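Local coordinates for thiaminase-I (Naegleria gruberi, PDB 4HCW), which is a thiaminase-type enzyme whose two-lobed alpha/beta fold resembles that of the periplasmic binding proteins, at residues A[35-40]-A[284-289]; A[44-49]-A[276-281]; A[98-103]-A[116-121]; A[138-143]-A[199-204]; A[165-170]-A[259-264]. All blocks are in the same frame, centred on the assembly; numbering follows the deposited sequence.

Contact 1. Residues A[35-40]-A[284-289]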
# COMPACT_ATOMS: atom_id res chain seq x y z
N ASP A 35 4.99 -13.23 16.51
CA ASP A 35 4.93 -14.26 17.54
C ASP A 35 4.32 -15.57 17.02
O ASP A 35 4.28 -16.57 17.73
CB ASP A 35 4.15 -13.77 18.76
CG ASP A 35 4.84 -12.61 19.46
OD1 ASP A 35 6.08 -12.52 19.38
OD2 ASP A 35 4.14 -11.80 20.09
N VAL A 36 3.86 -15.55 15.77
CA VAL A 36 3.24 -16.72 15.15
C VAL A 36 4.21 -17.41 14.20
O VAL A 36 4.17 -18.63 14.02
CB VAL A 36 1.94 -16.33 14.41
CG1 VAL A 36 1.37 -17.52 13.65
CG2 VAL A 36 0.92 -15.77 15.38
N LEU A 37 5.09 -16.62 13.59
CA LEU A 37 6.05 -17.14 12.62
C LEU A 37 7.07 -18.08 13.28
O LEU A 37 7.52 -17.83 14.39
CB LEU A 37 6.78 -15.98 11.93
CG LEU A 37 5.86 -14.92 11.32
CD1 LEU A 37 6.68 -13.84 10.63
CD2 LEU A 37 4.86 -15.55 10.36
N PRO A 38 7.42 -19.17 12.58
CA PRO A 38 8.37 -20.16 13.06
C PRO A 38 9.81 -19.67 12.98
O PRO A 38 10.19 -19.05 11.98
CB PRO A 38 8.16 -21.34 12.11
CG PRO A 38 7.71 -20.70 10.84
CD PRO A 38 6.87 -19.53 11.26
N THR A 39 10.60 -19.95 14.01
CA THR A 39 12.00 -19.52 14.05
C THR A 39 12.96 -20.65 13.70
O THR A 39 14.17 -20.53 13.88
CB THR A 39 12.37 -18.94 15.42
OG1 THR A 39 11.98 -19.87 16.45
CG2 THR A 39 11.66 -17.62 15.66
N GLN A 40 12.41 -21.75 13.19
CA GLN A 40 13.22 -22.91 12.81
C GLN A 40 12.58 -23.65 11.64
O GLN A 40 11.64 -24.43 11.83
CB GLN A 40 13.39 -23.85 14.01
N LYS A 284 6.21 -18.73 1.66
CA LYS A 284 4.98 -19.49 1.44
C LYS A 284 4.14 -19.53 2.71
O LYS A 284 2.91 -19.54 2.65
CB LYS A 284 5.30 -20.91 0.97
N ASN A 285 4.81 -19.53 3.85
CA ASN A 285 4.12 -19.47 5.13
C ASN A 285 3.48 -18.11 5.35
O ASN A 285 2.31 -18.01 5.71
CB ASN A 285 5.09 -19.78 6.28
CG ASN A 285 4.38 -19.87 7.62
OD1 ASN A 285 3.28 -20.41 7.72
ND2 ASN A 285 5.01 -19.32 8.65
N LEU A 286 4.26 -17.05 5.12
CA LEU A 286 3.78 -15.68 5.31
C LEU A 286 2.56 -15.34 4.47
O LEU A 286 1.77 -14.47 4.83
CB LEU A 286 4.90 -14.68 5.00
CG LEU A 286 5.89 -14.35 6.12
CD1 LEU A 286 7.01 -13.49 5.59
CD2 LEU A 286 5.17 -13.65 7.26
N LEU A 287 2.40 -16.03 3.34
CA LEU A 287 1.35 -15.69 2.39
C LEU A 287 0.17 -16.66 2.40
O LEU A 287 -0.92 -16.32 1.93
CB LEU A 287 1.93 -15.60 0.98
CG LEU A 287 3.12 -14.65 0.80
CD1 LEU A 287 3.56 -14.60 -0.65
CD2 LEU A 287 2.77 -13.26 1.31
N THR A 288 0.37 -17.86 2.94
CA THR A 288 -0.67 -18.89 2.89
C THR A 288 -1.18 -19.36 4.25
O THR A 288 -2.23 -19.99 4.34
CB THR A 288 -0.22 -20.11 2.06
OG1 THR A 288 0.91 -20.72 2.69
CG2 THR A 288 0.14 -19.69 0.64
N ASN A 289 -0.42 -19.07 5.31
CA ASN A 289 -0.83 -19.45 6.66
C ASN A 289 -2.14 -18.78 7.06
O ASN A 289 -2.22 -17.56 7.12
CB ASN A 289 0.27 -19.11 7.67
CG ASN A 289 0.09 -19.82 9.01
OD1 ASN A 289 -1.03 -19.95 9.51
ND2 ASN A 289 1.19 -20.27 9.59
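Asn285 reaches from helix 275-288 to the loop at Leu37 and Pro38. Its CB points toward the loop. CG lies anti to the backbone N (chi1 -174°), which carries the amide outward from the helix. At the tip the two amide atoms part company. Asn285 ND2 meets the proline ring, 3.2 Å from Pro38 CD, and has Leu37 CD2 at 4.1 Å. Asn285 OD1 turns back to its own helix end and accepts Asn289 ND2 at 2.8 Å, in the carbonyl plane on a lone pair. Asn289 OD1 in turn caps Leu291 N at the start of helix 290-298. Beside the amide, Leu286 CD2 touches both Leu37 methyls, CD2 at 3.6 Å and CD1 at 3.7 Å. A loop is thus packed on a helix that covers the mixed sheet of an alpha/beta lobe, where Leu286 also meets Leu13 and Leu265. Between the two segments the contact is van der Waals packing; the amide spends its hydrogen bond within its own helix end.

Contact 2. Residues A[44-49]-A[276-281]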
# COMPACT_ATOMS: atom_id res chain seq x y z
N TYR A 44 17.14 -24.28 9.49
CA TYR A 44 17.61 -22.90 9.46
C TYR A 44 16.99 -22.08 10.59
O TYR A 44 15.81 -22.22 10.89
CB TYR A 44 17.29 -22.26 8.11
CG TYR A 44 18.42 -22.33 7.13
CD1 TYR A 44 18.65 -23.47 6.37
CD2 TYR A 44 19.28 -21.24 6.95
CE1 TYR A 44 19.69 -23.53 5.47
CE2 TYR A 44 20.32 -21.30 6.05
CZ TYR A 44 20.52 -22.45 5.31
OH TYR A 44 21.56 -22.52 4.41
N ASN A 45 17.81 -21.23 11.20
CA ASN A 45 17.33 -20.31 12.23
C ASN A 45 16.84 -19.01 11.61
O ASN A 45 17.64 -18.21 11.12
CB ASN A 45 18.43 -20.03 13.26
N ILE A 46 15.53 -18.79 11.63
CA ILE A 46 14.94 -17.64 10.94
C ILE A 46 14.86 -16.40 11.82
O ILE A 46 14.25 -16.42 12.89
CB ILE A 46 13.53 -17.96 10.41
CG1 ILE A 46 13.49 -19.35 9.77
CG2 ILE A 46 13.10 -16.90 9.42
CD1 ILE A 46 14.38 -19.49 8.56
N GLU A 47 15.49 -15.32 11.37
CA GLU A 47 15.49 -14.06 12.11
C GLU A 47 14.55 -13.05 11.48
O GLU A 47 14.79 -12.57 10.37
CB GLU A 47 16.91 -13.48 12.17
N TYR A 48 13.47 -12.72 12.18
CA TYR A 48 12.50 -11.74 11.69
C TYR A 48 12.74 -10.36 12.29
O TYR A 48 12.61 -10.16 13.50
CB TYR A 48 11.07 -12.19 12.00
CG TYR A 48 10.66 -13.47 11.31
CD1 TYR A 48 10.26 -13.47 9.98
CD2 TYR A 48 10.66 -14.68 11.99
CE1 TYR A 48 9.87 -14.64 9.35
CE2 TYR A 48 10.28 -15.85 11.37
CZ TYR A 48 9.89 -15.83 10.05
OH TYR A 48 9.51 -16.99 9.42
N THR A 49 13.10 -9.41 11.43
CA THR A 49 13.28 -8.02 11.85
C THR A 49 12.49 -7.09 10.94
O THR A 49 12.05 -7.48 9.86
CB THR A 49 14.76 -7.61 11.84
OG1 THR A 49 15.34 -7.93 10.57
CG2 THR A 49 15.53 -8.33 12.94
N GLN A 276 18.05 -20.25 -0.99
CA GLN A 276 17.03 -19.91 -1.97
C GLN A 276 15.76 -20.75 -1.80
O GLN A 276 14.65 -20.26 -2.00
CB GLN A 276 17.61 -20.04 -3.38
CG GLN A 276 16.68 -20.64 -4.42
CD GLN A 276 15.92 -19.59 -5.20
OE1 GLN A 276 16.26 -18.41 -5.18
NE2 GLN A 276 14.88 -20.02 -5.91
N LYS A 277 15.92 -22.01 -1.40
CA LYS A 277 14.78 -22.90 -1.16
C LYS A 277 14.12 -22.67 0.20
O LYS A 277 12.90 -22.79 0.33
CB LYS A 277 15.18 -24.37 -1.30
N VAL A 278 14.93 -22.36 1.21
CA VAL A 278 14.41 -22.13 2.55
C VAL A 278 13.59 -20.84 2.59
O VAL A 278 12.55 -20.77 3.26
CB VAL A 278 15.55 -22.05 3.59
CG1 VAL A 278 14.99 -21.82 4.99
CG2 VAL A 278 16.39 -23.32 3.56
N ALA A 279 14.06 -19.83 1.87
CA ALA A 279 13.38 -18.54 1.80
C ALA A 279 11.96 -18.68 1.25
O ALA A 279 11.03 -18.07 1.77
CB ALA A 279 14.19 -17.56 0.97
N VAL A 280 11.81 -19.49 0.20
CA VAL A 280 10.50 -19.73 -0.41
C VAL A 280 9.52 -20.37 0.58
O VAL A 280 8.32 -20.09 0.55
CB VAL A 280 10.61 -20.61 -1.68
CG1 VAL A 280 9.24 -20.79 -2.32
CG2 VAL A 280 11.57 -19.98 -2.68
N GLU A 281 10.03 -21.22 1.46
CA GLU A 281 9.20 -21.85 2.48
C GLU A 281 8.71 -20.81 3.49
O GLU A 281 7.53 -20.79 3.85
CB GLU A 281 9.96 -22.96 3.21
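Ile46 N makes a probable hydrogen bond to Thr39 O, on the loop after helix 29-34. It anchors the strand residue whose CB points toward helix 275-288. Ile46 CD1 reaches Val278 CG1 at 4.3 Å, the looser of two contacts with that valine. Tyr44, two residues earlier and also directed toward the helix, makes the closer one. Val278 CG1 sits by the root of the tyrosine, 3.9 Å from Tyr44 CB. Val278 CG2 comes obliquely to the ring, 3.6 Å from Tyr44 CD1 and 3.8 Å from Tyr44 CE1. With CG1 anti to its backbone N (chi1 -180°), the valine offers both methyls to the strand. This is a helix packed on one side of the mixed sheet of an alpha/beta lobe. Strand 44-50 runs parallel to strand 8-13 there and bonds to it through Asn45 and Glu47. One helical turn beyond Val278, Val282 takes up the packing against Ile46 and Tyr48. Ile46 CG2 also lies 3.4 Å above one face of the Tyr48 ring, offset toward the rim. The hydroxyl of that ring makes a weak hydrogen bond to Pro38 O. On another side of the helix, Val280 touches Val93 of helix 87-94.

Contact 3. Residues A[98-103]-A[116-121]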
# COMPACT_ATOMS: atom_id res chain seq x y z
N HIS A 98 -3.84 -10.63 -9.45
CA HIS A 98 -4.47 -9.73 -10.40
C HIS A 98 -3.44 -9.25 -11.42
O HIS A 98 -2.24 -9.45 -11.24
CB HIS A 98 -5.09 -8.53 -9.68
CG HIS A 98 -6.34 -8.86 -8.93
ND1 HIS A 98 -6.35 -9.64 -7.80
CD2 HIS A 98 -7.63 -8.50 -9.15
CE1 HIS A 98 -7.59 -9.76 -7.35
NE2 HIS A 98 -8.38 -9.08 -8.16
N SER A 99 -3.92 -8.64 -12.50
CA SER A 99 -3.03 -8.15 -13.54
C SER A 99 -2.09 -7.06 -13.02
O SER A 99 -0.90 -7.06 -13.32
CB SER A 99 -3.84 -7.63 -14.73
OG SER A 99 -4.69 -6.57 -14.35
N PHE A 100 -2.64 -6.15 -12.23
CA PHE A 100 -1.85 -5.04 -11.69
C PHE A 100 -0.91 -5.48 -10.57
O PHE A 100 0.18 -4.92 -10.41
CB PHE A 100 -2.76 -3.90 -11.22
CG PHE A 100 -3.82 -4.32 -10.25
CD1 PHE A 100 -3.58 -4.31 -8.88
CD2 PHE A 100 -5.07 -4.71 -10.70
CE1 PHE A 100 -4.57 -4.69 -7.99
CE2 PHE A 100 -6.06 -5.10 -9.81
CZ PHE A 100 -5.81 -5.09 -8.45
N VAL A 101 -1.33 -6.48 -9.80
CA VAL A 101 -0.51 -7.01 -8.71
C VAL A 101 0.75 -7.67 -9.26
O VAL A 101 1.85 -7.43 -8.77
CB VAL A 101 -1.29 -8.02 -7.85
CG1 VAL A 101 -0.37 -8.72 -6.87
CG2 VAL A 101 -2.43 -7.33 -7.12
N SER A 102 0.57 -8.50 -10.28
CA SER A 102 1.70 -9.19 -10.91
C SER A 102 2.58 -8.21 -11.68
O SER A 102 3.80 -8.39 -11.75
CB SER A 102 1.20 -10.30 -11.83
OG SER A 102 0.28 -9.79 -12.79
N SER A 103 1.97 -7.18 -12.24
CA SER A 103 2.71 -6.17 -13.00
C SER A 103 3.59 -5.33 -12.09
O SER A 103 4.68 -4.91 -12.47
CB SER A 103 1.75 -5.27 -13.78
OG SER A 103 1.01 -6.01 -14.73
N GLN A 116 2.95 -9.49 -1.39
CA GLN A 116 2.48 -9.80 -0.05
C GLN A 116 1.24 -9.01 0.34
O GLN A 116 0.19 -9.58 0.64
CB GLN A 116 3.59 -9.57 0.98
CG GLN A 116 3.15 -9.80 2.42
CD GLN A 116 4.29 -9.67 3.41
OE1 GLN A 116 5.36 -9.15 3.08
NE2 GLN A 116 4.07 -10.13 4.63
N TYR A 117 1.36 -7.69 0.33
CA TYR A 117 0.27 -6.81 0.75
C TYR A 117 -0.26 -5.97 -0.40
O TYR A 117 0.47 -5.63 -1.33
CB TYR A 117 0.73 -5.90 1.89
CG TYR A 117 1.13 -6.64 3.15
CD1 TYR A 117 0.39 -7.72 3.60
CD2 TYR A 117 2.25 -6.25 3.88
CE1 TYR A 117 0.76 -8.40 4.75
CE2 TYR A 117 2.62 -6.92 5.03
CZ TYR A 117 1.87 -7.99 5.46
OH TYR A 117 2.23 -8.66 6.61
N LEU A 118 -1.55 -5.64 -0.33
CA LEU A 118 -2.18 -4.76 -1.30
C LEU A 118 -2.73 -3.55 -0.56
O LEU A 118 -3.46 -3.70 0.42
CB LEU A 118 -3.30 -5.49 -2.03
CG LEU A 118 -3.36 -5.32 -3.56
CD1 LEU A 118 -4.57 -6.05 -4.13
CD2 LEU A 118 -3.38 -3.85 -3.95
N CYS A 119 -2.39 -2.36 -1.03
CA CYS A 119 -2.76 -1.14 -0.32
C CYS A 119 -3.21 -0.05 -1.29
O CYS A 119 -2.76 0.00 -2.43
CB CYS A 119 -1.58 -0.65 0.52
SG CYS A 119 -2.04 0.42 1.90
N SER A 120 -4.10 0.83 -0.82
CA SER A 120 -4.61 1.93 -1.63
C SER A 120 -5.36 2.95 -0.77
O SER A 120 -5.77 2.64 0.35
CB SER A 120 -5.53 1.41 -2.73
OG SER A 120 -6.11 2.48 -3.46
N ASN A 121 -5.54 4.15 -1.30
CA ASN A 121 -6.34 5.17 -0.63
C ASN A 121 -7.81 5.04 -0.99
O ASN A 121 -8.31 5.72 -1.88
CB ASN A 121 -5.84 6.58 -0.96
CG ASN A 121 -4.50 6.89 -0.31
OD1 ASN A 121 -4.42 7.17 0.88
ND2 ASN A 121 -3.44 6.86 -1.11
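The Phe100 ring meets Leu118 at its edge, with Leu118 CD1 near the ring plane and 4.1 Å from Phe100 CE1. On one face lies His98 CB, 3.6 Å above the plane and offset toward the rim. The phenylalanine CG sits between the backbone N and the carbonyl carbon (chi1 54°), and the end of the side chain comes nearer the strand than its CB direction suggests. A second ring lies on the strand itself: Gln116 CG sits 3.5 Å above the centre of one face of Tyr117. Leu118 CD1 is shared, for Val101 CG2 also touches it at 3.9 Å. So one leucine methyl receives a ring edge and a valine branch from the same helix. Helix 99-105 here packs on the central sheet, and the short hairpin of strands 106-107 and 110-125 links the two. Gln116 and Tyr117 both face Asp263 of strand 260-267, which makes a classic beta bulge just before Leu118. At the start of the helix, Ser99 N is hydrogen-bonded to Glu330 OE2. His98 occupies the N-cap position, and its NE2 makes a weak bond to Asp327 OD1. Inside the helix, Ser99 O accepts both Ser103 N and Ser103 OG, the latter at 2.6 Å. They reach the oxygen from opposite faces of its plane.

Contact 4. Residues A[138-143]-A[199-204]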
# COMPACT_ATOMS: atom_id res chain seq x y z
N GLU A 138 -13.91 14.53 -9.23
CA GLU A 138 -15.35 14.52 -9.43
C GLU A 138 -16.08 14.65 -8.09
O GLU A 138 -17.06 15.39 -7.98
CB GLU A 138 -15.77 13.22 -10.13
CG GLU A 138 -17.27 13.03 -10.26
CD GLU A 138 -17.63 11.69 -10.86
OE1 GLU A 138 -18.82 11.32 -10.83
OE2 GLU A 138 -16.72 11.00 -11.36
N LEU A 139 -15.58 13.95 -7.08
CA LEU A 139 -16.18 13.96 -5.75
C LEU A 139 -16.00 15.31 -5.07
O LEU A 139 -16.92 15.82 -4.43
CB LEU A 139 -15.59 12.85 -4.89
CG LEU A 139 -16.18 12.67 -3.49
N ALA A 140 -14.81 15.89 -5.21
CA ALA A 140 -14.47 17.15 -4.56
C ALA A 140 -15.37 18.30 -5.04
O ALA A 140 -15.79 19.14 -4.24
CB ALA A 140 -13.01 17.49 -4.79
N GLN A 141 -15.65 18.32 -6.34
CA GLN A 141 -16.49 19.35 -6.92
C GLN A 141 -17.92 19.25 -6.40
O GLN A 141 -18.58 20.26 -6.18
CB GLN A 141 -16.49 19.23 -8.45
CG GLN A 141 -15.12 19.43 -9.07
CD GLN A 141 -15.07 18.98 -10.52
OE1 GLN A 141 -16.05 18.44 -11.05
NE2 GLN A 141 -13.93 19.20 -11.17
N LYS A 142 -18.38 18.02 -6.20
CA LYS A 142 -19.75 17.78 -5.78
C LYS A 142 -19.97 18.08 -4.29
O LYS A 142 -20.98 18.66 -3.91
CB LYS A 142 -20.16 16.34 -6.09
CG LYS A 142 -20.20 16.01 -7.57
CD LYS A 142 -20.50 14.53 -7.78
CE LYS A 142 -20.61 14.18 -9.25
NZ LYS A 142 -20.85 12.72 -9.43
N VAL A 143 -19.01 17.68 -3.46
CA VAL A 143 -19.15 17.84 -2.01
C VAL A 143 -18.94 19.28 -1.54
O VAL A 143 -19.48 19.69 -0.52
CB VAL A 143 -18.21 16.89 -1.24
CG1 VAL A 143 -18.52 15.44 -1.57
CG2 VAL A 143 -16.75 17.21 -1.54
N TYR A 199 -4.93 19.38 -7.58
CA TYR A 199 -4.63 19.05 -6.19
C TYR A 199 -5.31 20.03 -5.24
O TYR A 199 -5.82 19.63 -4.19
CB TYR A 199 -3.12 19.06 -5.96
CG TYR A 199 -2.68 18.55 -4.60
CD1 TYR A 199 -2.66 19.38 -3.49
CD2 TYR A 199 -2.27 17.23 -4.43
CE1 TYR A 199 -2.26 18.92 -2.25
CE2 TYR A 199 -1.87 16.76 -3.19
CZ TYR A 199 -1.87 17.61 -2.11
OH TYR A 199 -1.46 17.15 -0.87
N ARG A 200 -5.32 21.30 -5.61
CA ARG A 200 -5.91 22.34 -4.78
C ARG A 200 -7.42 22.15 -4.67
O ARG A 200 -8.01 22.43 -3.62
CB ARG A 200 -5.59 23.73 -5.34
CG ARG A 200 -5.78 24.87 -4.35
CD ARG A 200 -4.94 24.64 -3.10
NE ARG A 200 -4.62 25.90 -2.43
CZ ARG A 200 -5.40 26.49 -1.53
NH1 ARG A 200 -5.02 27.63 -0.97
NH2 ARG A 200 -6.56 25.95 -1.19
N THR A 201 -8.03 21.67 -5.74
CA THR A 201 -9.46 21.39 -5.76
C THR A 201 -9.81 20.34 -4.71
O THR A 201 -10.79 20.48 -3.98
CB THR A 201 -9.92 20.90 -7.15
OG1 THR A 201 -9.69 21.92 -8.12
CG2 THR A 201 -11.40 20.55 -7.13
N ILE A 202 -8.99 19.31 -4.64
CA ILE A 202 -9.18 18.23 -3.67
C ILE A 202 -8.87 18.69 -2.25
O ILE A 202 -9.61 18.39 -1.32
CB ILE A 202 -8.31 17.01 -4.02
CG1 ILE A 202 -8.61 16.54 -5.44
CG2 ILE A 202 -8.52 15.89 -3.02
CD1 ILE A 202 -7.77 15.37 -5.88
N LEU A 203 -7.77 19.43 -2.10
CA LEU A 203 -7.36 19.94 -0.79
C LEU A 203 -8.41 20.86 -0.18
O LEU A 203 -8.59 20.88 1.04
CB LEU A 203 -6.01 20.66 -0.90
CG LEU A 203 -5.48 21.31 0.38
CD1 LEU A 203 -5.35 20.29 1.50
CD2 LEU A 203 -4.14 22.00 0.12
N ASP A 204 -9.10 21.62 -1.02
CA ASP A 204 -10.13 22.54 -0.55
C ASP A 204 -11.37 21.79 -0.07
O ASP A 204 -12.18 22.33 0.68
CB ASP A 204 -10.51 23.54 -1.65
CG ASP A 204 -9.43 24.57 -1.89
OD1 ASP A 204 -8.66 24.86 -0.95
OD2 ASP A 204 -9.35 25.09 -3.02
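Ala140 CB faces the backbone of helix 193-203. It lies 3.8 Å from Thr201 O and 4.1 Å from Ile202 CA. Thr201 CG2 comes beside the same methyl at 4.2 Å, and Gln141 CG touches Thr201 CG2 at 4.3 Å from the more exposed side. Two helices of the thiaminase I-like N-terminal family region pack here. The small alanine suits a close approach, and the axes come within 8.9 Å at a crossing angle of 48°. Hydrogen bonds then set the position of these groups. Thr201 OG1 bonds to Gln197 O one turn back. OG1 lies beside the backbone N (chi1 -62°), which leaves CG2 anti to that N and turned to the other helix. Ser205 OG is placed to bond Ala140 O on one helix and Thr201 O on the other. Its single proton can serve one of them at a time. Farther out, Lys142 NZ forms a salt bridge with Glu138 OE1 at 2.8 Å, using the anti lone pair of the carboxylate oxygen. NZ also bonds to Gln132 O, and Glu138 OE2 accepts Ser134 N, so the pair ties the helix to the chain before it. Ile202 touches Leu136 and Leu137 earlier on helix 136-143. Beyond, Tyr199 packs on helices 151-155 and 158-169, and Leu203 touches Val153 of helix 151-155.

Contact 5. Residues A[165-170]-A[259-264]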
# COMPACT_ATOMS: atom_id res chain seq x y z
N TYR A 165 0.43 14.15 -6.95
CA TYR A 165 0.91 14.98 -8.05
C TYR A 165 1.22 14.12 -9.27
O TYR A 165 0.82 14.45 -10.39
CB TYR A 165 2.15 15.77 -7.63
CG TYR A 165 2.74 16.62 -8.74
CD1 TYR A 165 2.26 17.90 -8.99
CD2 TYR A 165 3.78 16.15 -9.53
CE1 TYR A 165 2.79 18.68 -10.00
CE2 TYR A 165 4.32 16.92 -10.54
CZ TYR A 165 3.82 18.19 -10.77
OH TYR A 165 4.35 18.96 -11.78
N GLN A 166 1.93 13.02 -9.06
CA GLN A 166 2.31 12.13 -10.15
C GLN A 166 1.12 11.37 -10.71
O GLN A 166 1.09 11.04 -11.90
CB GLN A 166 3.41 11.16 -9.69
CG GLN A 166 4.70 11.84 -9.26
CD GLN A 166 5.39 12.56 -10.41
OE1 GLN A 166 5.21 12.21 -11.57
NE2 GLN A 166 6.17 13.58 -10.07
N GLN A 167 0.14 11.08 -9.86
CA GLN A 167 -1.06 10.39 -10.31
C GLN A 167 -1.91 11.28 -11.20
O GLN A 167 -2.44 10.84 -12.22
CB GLN A 167 -1.89 9.90 -9.12
CG GLN A 167 -1.25 8.78 -8.32
CD GLN A 167 -2.15 8.26 -7.22
OE1 GLN A 167 -3.37 8.25 -7.36
NE2 GLN A 167 -1.55 7.82 -6.12
N LEU A 168 -2.04 12.55 -10.82
CA LEU A 168 -2.76 13.53 -11.61
C LEU A 168 -2.03 13.81 -12.92
O LEU A 168 -2.64 14.07 -13.95
CB LEU A 168 -2.93 14.84 -10.83
CG LEU A 168 -3.84 14.84 -9.60
CD1 LEU A 168 -3.50 16.02 -8.70
CD2 LEU A 168 -5.29 14.90 -10.01
N LEU A 169 -0.70 13.76 -12.86
CA LEU A 169 0.14 14.11 -13.99
C LEU A 169 0.24 12.99 -15.03
O LEU A 169 -0.38 13.06 -16.09
CB LEU A 169 1.54 14.52 -13.52
CG LEU A 169 2.55 14.94 -14.58
CD1 LEU A 169 2.03 16.12 -15.39
CD2 LEU A 169 3.89 15.28 -13.93
N GLN A 170 1.03 11.97 -14.72
CA GLN A 170 1.31 10.89 -15.67
C GLN A 170 0.09 10.05 -16.01
O GLN A 170 -0.87 9.96 -15.24
CB GLN A 170 2.43 9.99 -15.16
CG GLN A 170 3.84 10.46 -15.51
CD GLN A 170 4.34 11.55 -14.59
OE1 GLN A 170 5.28 12.28 -14.93
NE2 GLN A 170 3.74 11.67 -13.42
N TYR A 259 -5.18 4.18 -8.32
CA TYR A 259 -3.83 3.74 -8.01
C TYR A 259 -3.79 2.90 -6.73
O TYR A 259 -4.48 3.21 -5.76
CB TYR A 259 -2.89 4.94 -7.86
CG TYR A 259 -2.34 5.46 -9.17
CD1 TYR A 259 -3.14 6.19 -10.04
CD2 TYR A 259 -1.02 5.23 -9.53
CE1 TYR A 259 -2.65 6.67 -11.24
CE2 TYR A 259 -0.52 5.70 -10.73
CZ TYR A 259 -1.33 6.42 -11.58
OH TYR A 259 -0.83 6.90 -12.77
N VAL A 260 -2.99 1.84 -6.75
CA VAL A 260 -2.80 1.01 -5.56
C VAL A 260 -1.32 0.82 -5.25
O VAL A 260 -0.47 0.99 -6.12
CB VAL A 260 -3.45 -0.39 -5.71
CG1 VAL A 260 -4.92 -0.26 -6.08
CG2 VAL A 260 -2.70 -1.22 -6.74
N TYR A 261 -1.03 0.47 -4.01
CA TYR A 261 0.33 0.15 -3.59
C TYR A 261 0.42 -1.35 -3.30
O TYR A 261 -0.52 -1.94 -2.78
CB TYR A 261 0.72 0.94 -2.34
CG TYR A 261 0.60 2.44 -2.48
CD1 TYR A 261 1.60 3.18 -3.08
CD2 TYR A 261 -0.51 3.11 -1.99
CE1 TYR A 261 1.50 4.56 -3.20
CE2 TYR A 261 -0.63 4.48 -2.11
CZ TYR A 261 0.38 5.20 -2.72
OH TYR A 261 0.28 6.57 -2.83
N THR A 262 1.56 -1.95 -3.63
CA THR A 262 1.78 -3.37 -3.33
C THR A 262 3.11 -3.59 -2.63
O THR A 262 4.16 -3.16 -3.11
CB THR A 262 1.73 -4.24 -4.60
OG1 THR A 262 2.80 -3.86 -5.48
CG2 THR A 262 0.40 -4.10 -5.32
N ASP A 263 3.06 -4.27 -1.49
CA ASP A 263 4.27 -4.66 -0.78
C ASP A 263 4.72 -6.03 -1.29
O ASP A 263 3.91 -6.95 -1.40
CB ASP A 263 4.04 -4.70 0.72
CG ASP A 263 3.75 -3.33 1.30
OD1 ASP A 263 4.37 -2.35 0.84
OD2 ASP A 263 2.90 -3.23 2.22
N VAL A 264 6.00 -6.15 -1.61
CA VAL A 264 6.51 -7.35 -2.26
C VAL A 264 7.65 -8.01 -1.49
O VAL A 264 8.64 -7.36 -1.14
CB VAL A 264 6.97 -7.04 -3.70
CG1 VAL A 264 7.70 -8.23 -4.30
CG2 VAL A 264 5.79 -6.65 -4.57
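Tyr259 lays its ring against Gln167 of helix 158-169. Gln167 CG sits over the ring centre, 3.5 Å from the centroid and 10° off the normal, a CH-pi contact. The glutamine keeps its chain extended beyond CG (chi2 -175°) and slides along the tyrosine in the opposite direction. Its amide therefore lies over the root of the ring, with Gln167 CD 3.4 Å from Tyr259 CG and Gln167 OE1 3.4 Å from Tyr259 CB. Amide and ring planes are only 20° apart, so the two flat groups are stacked. At the far end of the ring, Tyr259 OH is 3.9 Å from Gln170 O, a near approach without a bond. The last helical turn there is closed by Gln170 N bonding to Gln166 O. Val177 of strand 176-179 touches both Tyr259 and Gln170. Val260 then points its CB away from the helix and meets Leu118 and Ser120. Strand 260-267 belongs to the mixed central sheet and runs antiparallel to both strands 65-69 and 110-125. Helix 158-169 meets it near its beginning. Tyr261 brings the end of its side chain back toward the helix, and its OH stops 4.0 Å from Gln167 NE2, too long for a hydrogen bond. Its backbone pairs with Cys119. Thr262 OG1 is hydrogen-bonded with Ser70 OG and Ser104 OG. The backbone of Asp263 pairs with Gln116 and Tyr117.

Contacts 1 and 2 share helix 275-288 and touch through Leu37 and Tyr48. Contacts 3 and 5 share the central sheet, where strands 110-125 and 260-267 are neighbours, and they lie nearest the middle of the chain. Contacts 1, 2 and 4 all lie far from the centre, contacts 1 and 2 on the opposite side from contact 4, with about 43 Å between the centres of contacts 1 and 4. Contact 4 touches contact 5 where Tyr199 meets Leu168. Contacts 2 and 3 are buried and wholly apolar, each with one aromatic ring among aliphatic groups. Contacts 1, 4 and 5 are partly buried. Contact 5 stacks an amide on a ring, contact 1 mixes leucines with an amide, and contact 4 joins two helices through a small methyl, with the Glu138-Lys142 bridge farther out.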